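Local coordinates for protein probable glycosidase crf1 (Neosartorya fumigata, PDB 6IBU) that cleaves chitin and transfers it to 1,6-beta-glucan or to other chitin chains, cross-linking polysaccharides of the fungal cell wall, at residues Gly45-Gly57 with Asp206-Ser218. Residues are numbered along the deposited sequence; the frame is centred on the assembly and turned at random.
Sequences GPQGAEFTVAKQG and DYSAGPYTMYVKS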
ATOM      1  N   GLY A  45      -2.496  12.194  15.893  1.00 44.66           N
ATOM      2  CA  GLY A  45      -3.420  13.175  16.478  1.00 44.28           C
ATOM      3  C   GLY A  45      -4.815  12.586  16.652  1.00 46.00           C
ATOM      4  O   GLY A  45      -5.016  11.372  16.627  1.00 38.20           O
ATOM      5  N   PRO A  46      -5.834  13.462  16.787  1.00 51.86           N
ATOM      6  CA  PRO A  46      -7.213  13.003  16.945  1.00 49.70           C
ATOM      7  C   PRO A  46      -7.831  12.476  15.639  1.00 44.83           C
ATOM      8  O   PRO A  46      -8.823  11.800  15.699  1.00 43.10           O
ATOM      9  CB  PRO A  46      -7.936  14.260  17.455  1.00 54.40           C
ATOM     10  CG  PRO A  46      -7.119  15.436  16.909  1.00 56.72           C
ATOM     11  CD  PRO A  46      -5.699  14.930  16.775  1.00 53.52           C
ATOM     12  N   GLN A  47      -7.242  12.803  14.492  1.00 41.43           N
ATOM     13  CA  GLN A  47      -7.700  12.304  13.169  1.00 43.03           C
ATOM     14  C   GLN A  47      -6.846  11.100  12.749  1.00 38.48           C
ATOM     15  O   GLN A  47      -7.012  10.665  11.602  1.00 42.04           O
ATOM     16  CB  GLN A  47      -7.589  13.415  12.127  1.00 48.71           C
ATOM     17  CG  GLN A  47      -8.330  14.687  12.510  1.00 51.23           C
ATOM     18  CD  GLN A  47      -9.408  14.990  11.503  1.00 52.11           C
ATOM     19  OE1 GLN A  47      -9.128  15.267  10.331  1.00 47.88           O
ATOM     20  NE2 GLN A  47     -10.646  14.927  11.968  1.00 51.75           N
ATOM     21  N   GLY A  48      -5.983  10.606  13.647  1.00 32.08           N
ATOM     22  CA  GLY A  48      -5.176   9.388  13.466  1.00 28.85           C
ATOM     23  C   GLY A  48      -3.744   9.706  13.088  1.00 26.59           C
ATOM     24  O   GLY A  48      -3.278  10.811  13.401  1.00 24.04           O
ATOM     25  N   ALA A  49      -3.074   8.764  12.419  1.00 24.87           N
ATOM     26  CA  ALA A  49      -1.678   8.889  11.946  1.00 24.84           C
ATOM     27  C   ALA A  49      -1.652   9.958  10.858  1.00 24.05           C
ATOM     28  O   ALA A  49      -2.566   9.982  10.015  1.00 24.09           O
ATOM     29  CB  ALA A  49      -1.163   7.555  11.454  1.00 26.21           C
ATOM     30  N   GLU A  50      -0.686  10.864  10.938  1.00 25.68           N
ATOM     31  CA  GLU A  50      -0.563  12.038  10.044  1.00 25.86           C
ATOM     32  C   GLU A  50       0.681  11.849   9.200  1.00 23.47           C
ATOM     33  O   GLU A  50       1.739  11.578   9.751  1.00 26.32           O
ATOM     34  CB  GLU A  50      -0.466  13.319  10.856  1.00 28.74           C
ATOM     35  CG  GLU A  50      -1.622  13.478  11.819  1.00 32.13           C
ATOM     36  CD  GLU A  50      -1.603  14.780  12.605  1.00 36.01           C
ATOM     37  OE1 GLU A  50      -0.861  15.715  12.206  1.00 32.87           O
ATOM     38  OE2 GLU A  50      -2.343  14.851  13.612  1.00 44.49           O
ATOM     39  N   PHE A  51       0.538  11.937   7.896  1.00 21.20           N
ATOM     40  CA  PHE A  51       1.664  11.807   6.958  1.00 19.60           C
ATOM     41  C   PHE A  51       1.796  13.154   6.261  1.00 21.75           C
ATOM     42  O   PHE A  51       1.010  13.459   5.339  1.00 23.15           O
ATOM     43  CB  PHE A  51       1.382  10.644   6.014  1.00 19.05           C
ATOM     44  CG  PHE A  51       1.157   9.325   6.697  1.00 17.29           C
ATOM     45  CD1 PHE A  51      -0.077   9.003   7.236  1.00 16.55           C
ATOM     46  CD2 PHE A  51       2.185   8.394   6.766  1.00 16.86           C
ATOM     47  CE1 PHE A  51      -0.283   7.771   7.828  1.00 16.51           C
ATOM     48  CE2 PHE A  51       1.968   7.152   7.332  1.00 17.28           C
ATOM     49  CZ  PHE A  51       0.730   6.841   7.861  1.00 16.98           C
ATOM     50  N   THR A  52       2.703  13.991   6.747  1.00 22.40           N
ATOM     51  CA  THR A  52       2.821  15.387   6.270  1.00 22.54           C
ATOM     52  C   THR A  52       3.980  15.498   5.292  1.00 21.15           C
ATOM     53  O   THR A  52       5.075  15.093   5.629  1.00 22.36           O
ATOM     54  CB  THR A  52       2.986  16.369   7.426  1.00 21.50           C
ATOM     55  OG1 THR A  52       1.745  16.227   8.104  1.00 21.91           O
ATOM     56  CG2 THR A  52       3.240  17.777   6.944  1.00 22.32           C
ATOM     57  N   VAL A  53       3.718  16.035   4.114  1.00 22.93           N
ATOM     58  CA  VAL A  53       4.783  16.529   3.200  1.00 26.34           C
ATOM     59  C   VAL A  53       4.906  18.047   3.417  1.00 28.46           C
ATOM     60  O   VAL A  53       3.954  18.768   3.051  1.00 29.93           O
ATOM     61  CB  VAL A  53       4.409  16.144   1.766  1.00 26.45           C
ATOM     62  CG1 VAL A  53       5.373  16.737   0.765  1.00 29.10           C
ATOM     63  CG2 VAL A  53       4.336  14.631   1.626  1.00 29.21           C
ATOM     64  N   ALA A  54       5.964  18.512   4.087  1.00 30.34           N
ATOM     65  CA  ALA A  54       6.152  19.954   4.394  1.00 34.69           C
ATOM     66  C   ALA A  54       7.330  20.518   3.600  1.00 36.53           C
ATOM     67  O   ALA A  54       7.262  21.704   3.250  1.00 42.46           O
ATOM     68  CB  ALA A  54       6.346  20.185   5.873  1.00 36.06           C
ATOM     69  N   LYS A  55       8.366  19.723   3.342  1.00 34.40           N
ATOM     70  CA  LYS A  55       9.556  20.193   2.605  1.00 36.25           C
ATOM     71  C   LYS A  55      10.073  19.063   1.723  1.00 34.62           C
ATOM     72  O   LYS A  55       9.687  17.902   1.934  1.00 31.76           O
ATOM     73  CB  LYS A  55      10.631  20.679   3.577  1.00 43.33           C
ATOM     74  CG  LYS A  55      11.313  19.590   4.397  1.00 46.97           C
ATOM     75  CD  LYS A  55      11.677  20.061   5.810  1.00 53.59           C
ATOM     76  CE  LYS A  55      12.279  18.985   6.695  1.00 57.39           C
ATOM     77  NZ  LYS A  55      11.240  18.162   7.367  1.00 59.07           N
ATOM     78  N   GLN A  56      10.924  19.407   0.765  1.00 32.34           N
ATOM     79  CA  GLN A  56      11.474  18.442  -0.203  1.00 33.39           C
ATOM     80  C   GLN A  56      12.156  17.331   0.596  1.00 35.37           C
ATOM     81  O   GLN A  56      12.773  17.638   1.631  1.00 37.92           O
ATOM     82  CB  GLN A  56      12.411  19.141  -1.183  1.00 33.23           C
ATOM     83  CG  GLN A  56      12.976  18.205  -2.244  1.00 34.97           C
ATOM     84  CD  GLN A  56      13.841  18.917  -3.260  1.00 36.60           C
ATOM     85  OE1 GLN A  56      14.415  19.967  -2.998  1.00 40.32           O
ATOM     86  NE2 GLN A  56      13.969  18.333  -4.436  1.00 38.48           N
ATOM     87  N   GLY A  57      12.018  16.086   0.141  1.00 35.91           N
ATOM     88  CA  GLY A  57      12.580  14.899   0.805  1.00 36.43           C
ATOM     89  C   GLY A  57      11.650  14.311   1.857  1.00 37.16           C
ATOM     90  O   GLY A  57      11.960  13.196   2.291  1.00 41.74           O
ATOM     91  N   ASP A 206       4.740  22.247  -4.799  1.00 33.02           N
ATOM     92  CA  ASP A 206       5.136  23.544  -4.204  1.00 34.59           C
ATOM     93  C   ASP A 206       5.105  23.376  -2.681  1.00 31.03           C
ATOM     94  O   ASP A 206       4.030  23.570  -2.101  1.00 26.30           O
ATOM     95  CB  ASP A 206       4.202  24.662  -4.677  1.00 38.93           C
ATOM     96  CG  ASP A 206       4.597  26.037  -4.158  1.00 44.05           C
ATOM     97  OD1 ASP A 206       5.820  26.314  -4.154  1.00 42.90           O
ATOM     98  OD2 ASP A 206       3.689  26.821  -3.784  1.00 48.12           O
ATOM     99  N   TYR A 207       6.236  23.014  -2.073  1.00 30.13           N
ATOM    100  CA  TYR A 207       6.330  22.685  -0.628  1.00 30.88           C
ATOM    101  C   TYR A 207       5.927  23.870   0.237  1.00 31.47           C
ATOM    102  O   TYR A 207       5.285  23.662   1.270  1.00 30.97           O
ATOM    103  CB  TYR A 207       7.741  22.250  -0.269  1.00 29.78           C
ATOM    104  CG  TYR A 207       8.157  21.018  -1.013  1.00 27.95           C
ATOM    105  CD1 TYR A 207       7.726  19.768  -0.617  1.00 27.19           C
ATOM    106  CD2 TYR A 207       8.972  21.116  -2.120  1.00 28.58           C
ATOM    107  CE1 TYR A 207       8.118  18.630  -1.303  1.00 27.85           C
ATOM    108  CE2 TYR A 207       9.373  19.992  -2.817  1.00 28.68           C
ATOM    109  CZ  TYR A 207       8.927  18.752  -2.414  1.00 27.18           C
ATOM    110  OH  TYR A 207       9.335  17.667  -3.118  1.00 30.09           O
ATOM    111  N   SER A 208       6.275  25.081  -0.186  1.00 33.26           N
ATOM    112  CA  SER A 208       6.016  26.314   0.594  1.00 35.86           C
ATOM    113  C   SER A 208       4.500  26.549   0.717  1.00 37.20           C
ATOM    114  O   SER A 208       4.080  27.096   1.753  1.00 35.44           O
ATOM    115  CB  SER A 208       6.774  27.469  -0.013  1.00 40.99           C
ATOM    116  OG  SER A 208       7.082  27.237  -1.393  1.00 43.83           O
ATOM    117  N   ALA A 209       3.696  26.095  -0.261  1.00 37.75           N
ATOM    118  CA  ALA A 209       2.221  26.252  -0.259  1.00 35.84           C
ATOM    119  C   ALA A 209       1.586  25.157   0.603  1.00 35.22           C
ATOM    120  O   ALA A 209       0.340  25.140   0.728  1.00 34.58           O
ATOM    121  CB  ALA A 209       1.695  26.215  -1.671  1.00 37.28           C
ATOM    122  N   GLY A 210       2.419  24.305   1.210  1.00 34.08           N
ATOM    123  CA  GLY A 210       2.005  23.220   2.110  1.00 35.09           C
ATOM    124  C   GLY A 210       1.606  23.719   3.506  1.00 37.44           C
ATOM    125  O   GLY A 210       1.150  24.851   3.673  1.00 36.11           O
ATOM    126  N   PRO A 211       1.693  22.866   4.549  1.00 36.67           N
ATOM    127  CA  PRO A 211       2.078  21.468   4.371  1.00 33.78           C
ATOM    128  C   PRO A 211       0.874  20.642   3.906  1.00 29.51           C
ATOM    129  O   PRO A 211      -0.258  21.073   3.990  1.00 27.97           O
ATOM    130  CB  PRO A 211       2.559  21.085   5.773  1.00 33.74           C
ATOM    131  CG  PRO A 211       1.627  21.879   6.672  1.00 35.47           C
ATOM    132  CD  PRO A 211       1.417  23.200   5.956  1.00 35.79           C
ATOM    133  N   TYR A 212       1.158  19.465   3.391  1.00 26.49           N
ATOM    134  CA  TYR A 212       0.110  18.573   2.860  1.00 23.88           C
ATOM    135  C   TYR A 212       0.080  17.334   3.711  1.00 21.29           C
ATOM    136  O   TYR A 212       1.129  16.697   3.853  1.00 18.62           O
ATOM    137  CB  TYR A 212       0.410  18.242   1.412  1.00 24.95           C
ATOM    138  CG  TYR A 212       0.677  19.471   0.595  1.00 26.00           C
ATOM    139  CD1 TYR A 212      -0.349  20.343   0.281  1.00 25.61           C
ATOM    140  CD2 TYR A 212       1.950  19.745   0.132  1.00 27.14           C
ATOM    141  CE1 TYR A 212      -0.118  21.453  -0.506  1.00 26.73           C
ATOM    142  CE2 TYR A 212       2.202  20.857  -0.649  1.00 28.73           C
ATOM    143  CZ  TYR A 212       1.164  21.711  -0.955  1.00 27.93           C
ATOM    144  OH  TYR A 212       1.420  22.810  -1.705  1.00 32.10           O
ATOM    145  N   THR A 213      -1.086  17.033   4.269  1.00 20.24           N
ATOM    146  CA  THR A 213      -1.186  15.912   5.227  1.00 20.11           C
ATOM    147  C   THR A 213      -2.233  14.900   4.781  1.00 19.08           C
ATOM    148  O   THR A 213      -3.395  15.269   4.581  1.00 20.09           O
ATOM    149  CB  THR A 213      -1.420  16.405   6.655  1.00 20.95           C
ATOM    150  OG1 THR A 213      -0.365  17.316   6.978  1.00 22.33           O
ATOM    151  CG2 THR A 213      -1.425  15.247   7.625  1.00 20.42           C
ATOM    152  N   MET A 214      -1.813  13.648   4.691  1.00 18.63           N
ATOM    153  CA  MET A 214      -2.699  12.464   4.548  1.00 18.58           C
ATOM    154  C   MET A 214      -3.003  11.964   5.967  1.00 16.85           C
ATOM    155  O   MET A 214      -2.110  12.006   6.816  1.00 15.29           O
ATOM    156  CB  MET A 214      -1.991  11.404   3.693  1.00 18.58           C
ATOM    157  CG  MET A 214      -2.314   9.949   4.029  1.00 19.47           C
ATOM    158  SD  MET A 214      -1.186   8.824   3.114  1.00 20.87           S
ATOM    159  CE  MET A 214      -1.632   7.267   3.864  1.00 20.21           C
ATOM    160  N   TYR A 215      -4.230  11.558   6.229  1.00 17.61           N
ATOM    161  CA  TYR A 215      -4.629  11.008   7.552  1.00 20.04           C
ATOM    162  C   TYR A 215      -5.112   9.574   7.394  1.00 17.94           C
ATOM    163  O   TYR A 215      -5.968   9.299   6.550  1.00 17.06           O
ATOM    164  CB  TYR A 215      -5.734  11.849   8.186  1.00 22.06           C
ATOM    165  CG  TYR A 215      -5.328  13.269   8.468  1.00 25.65           C
ATOM    166  CD1 TYR A 215      -5.469  14.248   7.498  1.00 26.22           C
ATOM    167  CD2 TYR A 215      -4.854  13.648   9.723  1.00 28.04           C
ATOM    168  CE1 TYR A 215      -5.126  15.566   7.752  1.00 26.77           C
ATOM    169  CE2 TYR A 215      -4.511  14.965   9.996  1.00 27.89           C
ATOM    170  CZ  TYR A 215      -4.650  15.923   9.002  1.00 28.31           C
ATOM    171  OH  TYR A 215      -4.304  17.220   9.217  1.00 32.81           O
ATOM    172  N   VAL A 216      -4.595   8.695   8.232  1.00 18.26           N
ATOM    173  CA  VAL A 216      -5.106   7.298   8.342  1.00 18.94           C
ATOM    174  C   VAL A 216      -5.704   7.132   9.737  1.00 17.60           C
ATOM    175  O   VAL A 216      -4.962   7.186  10.700  1.00 16.66           O
ATOM    176  CB  VAL A 216      -3.990   6.280   8.042  1.00 18.71           C
ATOM    177  CG1 VAL A 216      -4.452   4.867   8.385  1.00 19.35           C
ATOM    178  CG2 VAL A 216      -3.529   6.388   6.590  1.00 18.91           C
ATOM    179  N   LYS A 217      -7.008   6.967   9.861  1.00 19.93           N
ATOM    180  CA  LYS A 217      -7.564   6.865  11.228  1.00 23.82           C
ATOM    181  C   LYS A 217      -7.636   5.404  11.661  1.00 22.25           C
ATOM    182  O   LYS A 217      -7.492   5.187  12.866  1.00 23.19           O
ATOM    183  CB  LYS A 217      -8.808   7.714  11.495  1.00 28.23           C
ATOM    184  CG  LYS A 217     -10.000   7.606  10.585  1.00 32.31           C
ATOM    185  CD  LYS A 217     -10.880   8.850  10.759  1.00 37.62           C
ATOM    186  CE  LYS A 217     -12.352   8.533  10.992  1.00 42.23           C
ATOM    187  NZ  LYS A 217     -13.036   9.618  11.738  1.00 42.34           N
ATOM    188  N   SER A 218      -7.746   4.433  10.764  1.00 21.39           N
ATOM    189  CA  SER A 218      -7.798   3.013  11.193  1.00 21.02           C
ATOM    190  C   SER A 218      -7.275   2.057  10.123  1.00 20.46           C
ATOM    191  O   SER A 218      -7.284   2.400   8.919  1.00 20.97           O
ATOM    192  CB  SER A 218      -9.181   2.621  11.673  1.00 21.55           C
ATOM    193  OG  SER A 218     -10.082   2.441  10.598  1.00 23.20           O
TER
HETATM  194  O   HOH W   1      10.190  15.512  -1.866  1.00 30.94           O
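Phe51 and Met214 face each other as a hydrogen-bonded pair where, in a sheet of the GH16 beta-sandwich, strand 48-53 runs antiparallel to the 212-218 part of strand 212-223 (158° between directions), the segment axes coming within 4.5 Å. Six backbone bonds fix the register, two in each of the pairs Ala49-Val216, Phe51-Met214 and Val53-Tyr212.

The Phe51 side chain points into the sandwich. Its CB lies against Met214 O. With CG anti to its own carbonyl carbon (chi1 -58°), the ring is carried along strand 212-223: CD1 meets Met214 CG at 4.0 Å, and CE1 reaches Val216 CG2 at 3.7 Å. Met214 CE covers one face near the rim while SD, 4.7 Å from the Phe51 ring centroid and 32° off the normal, makes an oblique Met-aromatic contact. Leu183 of the opposing sheet touches both Phe51 and Val216, and Val53 on the same face nears the chitin-binding Trp186.

On the other face, Thr52 OG1 and Thr213 OG1 share a hydrogen bond of 2.6 Å, and Glu50 lays its extended chain beside Tyr215, Glu50 CG being 3.7 Å from Tyr215 CE2.

Where strand 48-53 has ended and strand 212-223 has not begun, the backbone of Lys55 and Gln56 lies over one face of the Tyr207 ring, with Gln56 N 3.4 Å above the ring plane, over its centre, and Gln56 CB making a CH-pi contact over the face. A water joins Tyr207 OH to Gly57 N, accepting the N-H at 2.8 Å.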